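PDB 5MP7: ribose-phosphate pyrophosphokinase from Mycobacterium smegmatis, which catalyses the magnesium-dependent transfer of the pyrophosphoryl group of ATP to ribose 5-phosphate, making phosphoribosyl pyrophosphate and AMP. Local coordinates for the interface of chains A and B. Numbering follows the deposited sequence. Chains: chain A/B, Ribose-phosphate pyrophosphokinase.

Contact 1 and contact 2 lie in one two-fold symmetric interface, with their C-alpha centres about 12 Å apart. Helix 116-127 of chain A serves both. Its later turns meet the same helix of chain B in contact 1. Its first turns, with A:Tyr102 and A:Pro114, meet helix 71-87 and strand 48-52 of chain B in contact 2. Contact 2 recurs with the chains exchanged, so a copy should flank contact 1 on either side. The enzyme is a homohexamer, and this is one of the subunit pairings in the deposited hexamer. The centres lie about 35 Å (contact 1) and 25 Å (contact 2) from A:Lys202, the probable active-site lysine.

Contact 1: the interface of chains A and B. Residues chain A 122-123, 126; chain B 122-123, 126.
A:Thr126 meets B:Thr126 between two copies of helix 116-127, and all six residues keep regular helical backbone angles. The two threonine side chains lie antiparallel, side by side. Their hydroxyls face each other across the two-fold axis, where A:Thr126 OG1 and B:Thr126 OG1 share a hydrogen bond of 2.8 Å. Either hydroxyl could be the donor.

Each hydroxyl is also tied to its own helix. A:Thr126 OG1 donates to the backbone carbonyl A:Asp122 O at 2.9 Å, one turn back. The donor OG1 lies 34° off the plane of that carbonyl, with a C=O...O angle of 144°. B:Thr126 does the same with B:Asp122 O. The four oxygens thus form a short chain across the interface. If both hydroxyls give their proton to their own carbonyl, neither has one left for the central bond. At any moment one hydroxyl would have to turn its proton to the other, so the donor role may alternate between the two chains.

In both threonines OG1 sits beside the backbone N (chi1 -60°), which points CG2 across the interface. A:Thr126 CG2 packs on the methylene B:Asp122 CB at 3.6 Å, and the twin contact matches it. The aspartates therefore touch the partner through CB. A:Asp122 is poorly ordered, so its carboxylate position is uncertain.

The side chains of A:Leu123 and B:Leu123 run nearly perpendicular to each other. One delta-methyl of each does the touching, with A:Leu123 CD2 at 3.8 Å from B:Leu123 CD2. This apolar pair lies beside the threonine pair. The site is a symmetric helix-to-helix contact, formed by the later turns of helix 116-127, which leads towards strand 131-135.

Contact 2: the interface of chains A and B. Residues chain A 102, 114, 116, 119; chain B 48, 79-80, 83.
A:Tyr102 reaches B:Ile48 and B:Ile80 with its ring carried beside the backbone N (chi1 -70°), while CG of B:Asp83 is anti to the backbone N (chi1 175°), which brings its carboxylate to A:Pro114 and A:Leu119. This is a mixed apolar and polar patch. Loop residues and the start of helix 116-127 of chain A lie against helix 71-87 and strand 48-52 of chain B.

The phenol of A:Tyr102 takes a hydrogen bond from a backbone amide. B:Ile48 N donates to A:Tyr102 OH at 3.2 Å, nearly straight at 165°. The carbonyl B:Ile48 O lies at the edge of the same ring, in its plane. The tyrosine thus meets both the N-H and the C=O of the first residue of strand 48-52.

B:Ile80 is the main apolar group on the chain B side, and its branches divide the work. The delta-methyl CD1 faces the incoming tyrosine and meets its phenol end, 3.8 Å from A:Tyr102 CZ. The branch methyl CG2 packs on the proline ring, with A:Pro114 CG at 3.6 Å. CG1 lies near A:Ser116 OG and A:Leu119 CD2.

A:Leu119 points at helix 71-87 of chain B. Its methyl CD2 rests near the backbone carbonyl B:Leu79 O at 3.8 Å, and its CB faces the carboxylate oxygen B:Asp83 OD2. The other oxygen, OD1, points at A:Pro114.

A water adds a polar bridge between the chains. The oxygen of water 1 lies 2.6 Å from the hydroxyl A:Ser116 OG. On its other side, the oxygen of water 1 is 2.9 Å from the carbonyl oxygen B:Ile48 O.

Contact 1: the interface of chains A and B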
loop_
_atom_site.group_PDB
_atom_site.type_symbol
_atom_site.label_atom_id
_atom_site.label_comp_id
_atom_site.label_asym_id
_atom_site.label_seq_id
_atom_site.Cartn_x
_atom_site.Cartn_y
_atom_site.Cartn_z
ATOM N N ASP A 122 -49.340 12.486 -33.526
ATOM C CA ASP A 122 -49.170 11.083 -33.881
ATOM C C ASP A 122 -48.818 10.228 -32.676
ATOM O O ASP A 122 -49.303 9.110 -32.560
ATOM C CB ASP A 122 -48.072 10.903 -34.905
ATOM C CG ASP A 122 -48.420 11.506 -36.285
ATOM O OD1 ASP A 122 -49.633 11.670 -36.580
ATOM O OD2 ASP A 122 -47.466 11.789 -37.085
ATOM N N LEU A 123 -47.957 10.741 -31.807
ATOM C CA LEU A 123 -47.626 10.050 -30.588
ATOM C C LEU A 123 -48.832 9.903 -29.650
ATOM O O LEU A 123 -49.016 8.858 -29.070
ATOM C CB LEU A 123 -46.503 10.783 -29.853
ATOM C CG LEU A 123 -45.182 11.029 -30.553
ATOM C CD1 LEU A 123 -44.239 11.651 -29.564
ATOM C CD2 LEU A 123 -44.579 9.798 -31.183
ATOM N N THR A 126 -50.958 7.105 -31.192
ATOM C CA THR A 126 -50.334 5.841 -30.952
ATOM C C THR A 126 -50.467 5.373 -29.474
ATOM O O THR A 126 -50.666 4.190 -29.208
ATOM C CB THR A 126 -48.851 5.956 -31.292
ATOM O OG1 THR A 126 -48.695 6.315 -32.662
ATOM C CG2 THR A 126 -48.115 4.649 -31.059
ATOM N N ASP B 122 -43.329 1.605 -29.968
ATOM C CA ASP B 122 -44.391 2.149 -30.803
ATOM C C ASP B 122 -44.153 3.588 -31.223
ATOM O O ASP B 122 -44.434 3.951 -32.359
ATOM C CB ASP B 122 -45.747 2.115 -30.096
ATOM C CG ASP B 122 -46.263 0.700 -29.847
ATOM O OD1 ASP B 122 -45.799 -0.254 -30.561
ATOM O OD2 ASP B 122 -47.116 0.509 -28.907
ATOM N N LEU B 123 -43.682 4.419 -30.292
ATOM C CA LEU B 123 -43.351 5.783 -30.600
ATOM C C LEU B 123 -42.190 5.879 -31.611
ATOM O O LEU B 123 -42.241 6.696 -32.505
ATOM C CB LEU B 123 -42.971 6.539 -29.351
ATOM C CG LEU B 123 -43.974 6.620 -28.212
ATOM C CD1 LEU B 123 -43.392 7.553 -27.142
ATOM C CD2 LEU B 123 -45.361 7.054 -28.607
ATOM N N THR B 126 -43.719 5.007 -35.010
ATOM C CA THR B 126 -44.530 6.112 -35.498
ATOM C C THR B 126 -43.678 7.281 -35.975
ATOM O O THR B 126 -44.008 7.917 -36.972
ATOM C CB THR B 126 -45.425 6.599 -34.354
ATOM O OG1 THR B 126 -46.274 5.523 -33.907
ATOM C CG2 THR B 126 -46.299 7.763 -34.759
#

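Contact 2: the interface of chains A and B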
loop_
_atom_site.group_PDB
_atom_site.type_symbol
_atom_site.label_atom_id
_atom_site.label_comp_id
_atom_site.label_asym_id
_atom_site.label_seq_id
_atom_site.Cartn_x
_atom_site.Cartn_y
_atom_site.Cartn_z
ATOM N N TYR A 102 -44.871 21.998 -28.660
ATOM C CA TYR A 102 -44.283 22.053 -29.960
ATOM C C TYR A 102 -45.160 22.734 -30.994
ATOM O O TYR A 102 -44.916 22.597 -32.191
ATOM C CB TYR A 102 -43.849 20.648 -30.426
ATOM C CG TYR A 102 -42.696 20.158 -29.665
ATOM C CD1 TYR A 102 -41.438 20.557 -29.998
ATOM C CD2 TYR A 102 -42.864 19.318 -28.565
ATOM C CE1 TYR A 102 -40.340 20.107 -29.301
ATOM C CE2 TYR A 102 -41.785 18.855 -27.846
ATOM C CZ TYR A 102 -40.516 19.256 -28.224
ATOM O OH TYR A 102 -39.434 18.900 -27.478
ATOM N N PRO A 114 -38.010 18.970 -38.613
ATOM C CA PRO A 114 -39.209 18.203 -38.313
ATOM C C PRO A 114 -40.461 19.082 -38.272
ATOM O O PRO A 114 -40.373 20.306 -38.149
ATOM C CB PRO A 114 -38.920 17.712 -36.919
ATOM C CG PRO A 114 -38.150 18.858 -36.308
ATOM C CD PRO A 114 -37.306 19.414 -37.401
ATOM N N SER A 116 -42.693 19.093 -35.645
ATOM C CA SER A 116 -42.854 18.530 -34.306
ATOM C C SER A 116 -44.279 18.539 -33.782
ATOM O O SER A 116 -44.631 17.676 -33.001
ATOM C CB SER A 116 -41.981 19.272 -33.347
ATOM O OG SER A 116 -40.672 18.924 -33.615
ATOM N N LEU A 119 -45.800 15.478 -35.033
ATOM C CA LEU A 119 -45.277 14.309 -34.312
ATOM C C LEU A 119 -45.975 14.135 -32.969
ATOM O O LEU A 119 -46.330 13.041 -32.622
ATOM C CB LEU A 119 -43.770 14.412 -34.090
ATOM C CG LEU A 119 -43.100 13.307 -33.277
ATOM C CD1 LEU A 119 -43.119 11.992 -34.020
ATOM C CD2 LEU A 119 -41.687 13.733 -32.925
ATOM N N ILE B 48 -37.294 21.262 -27.949
ATOM C CA ILE B 48 -36.044 21.002 -28.668
ATOM C C ILE B 48 -36.186 21.404 -30.138
ATOM O O ILE B 48 -37.208 21.148 -30.756
ATOM C CB ILE B 48 -35.719 19.525 -28.595
ATOM C CG1 ILE B 48 -35.486 19.121 -27.164
ATOM C CG2 ILE B 48 -34.486 19.173 -29.401
ATOM C CD1 ILE B 48 -35.952 17.705 -26.929
ATOM N N LEU B 79 -36.690 11.059 -31.140
ATOM C CA LEU B 79 -37.924 11.008 -31.921
ATOM C C LEU B 79 -38.032 12.173 -32.905
ATOM O O LEU B 79 -38.470 11.975 -34.038
ATOM C CB LEU B 79 -39.173 11.007 -31.052
ATOM C CG LEU B 79 -39.300 9.797 -30.152
ATOM C CD1 LEU B 79 -40.429 10.046 -29.167
ATOM C CD2 LEU B 79 -39.579 8.545 -30.912
ATOM N N ILE B 80 -37.638 13.370 -32.472
ATOM C CA ILE B 80 -37.661 14.549 -33.333
ATOM C C ILE B 80 -36.687 14.388 -34.518
ATOM O O ILE B 80 -37.029 14.735 -35.621
ATOM C CB ILE B 80 -37.416 15.845 -32.512
ATOM C CG1 ILE B 80 -38.677 16.167 -31.716
ATOM C CG2 ILE B 80 -37.113 17.045 -33.383
ATOM C CD1 ILE B 80 -38.417 17.033 -30.517
ATOM N N ASP B 83 -38.232 12.000 -37.056
ATOM C CA ASP B 83 -39.289 12.727 -37.797
ATOM C C ASP B 83 -38.669 13.572 -38.887
ATOM O O ASP B 83 -39.135 13.586 -40.018
ATOM C CB ASP B 83 -40.125 13.631 -36.851
ATOM C CG ASP B 83 -41.221 14.566 -37.601
ATOM O OD1 ASP B 83 -40.861 15.589 -38.277
ATOM O OD2 ASP B 83 -42.468 14.338 -37.465
HETATM O O HOH W 1 -38.911 20.732 -33.006
#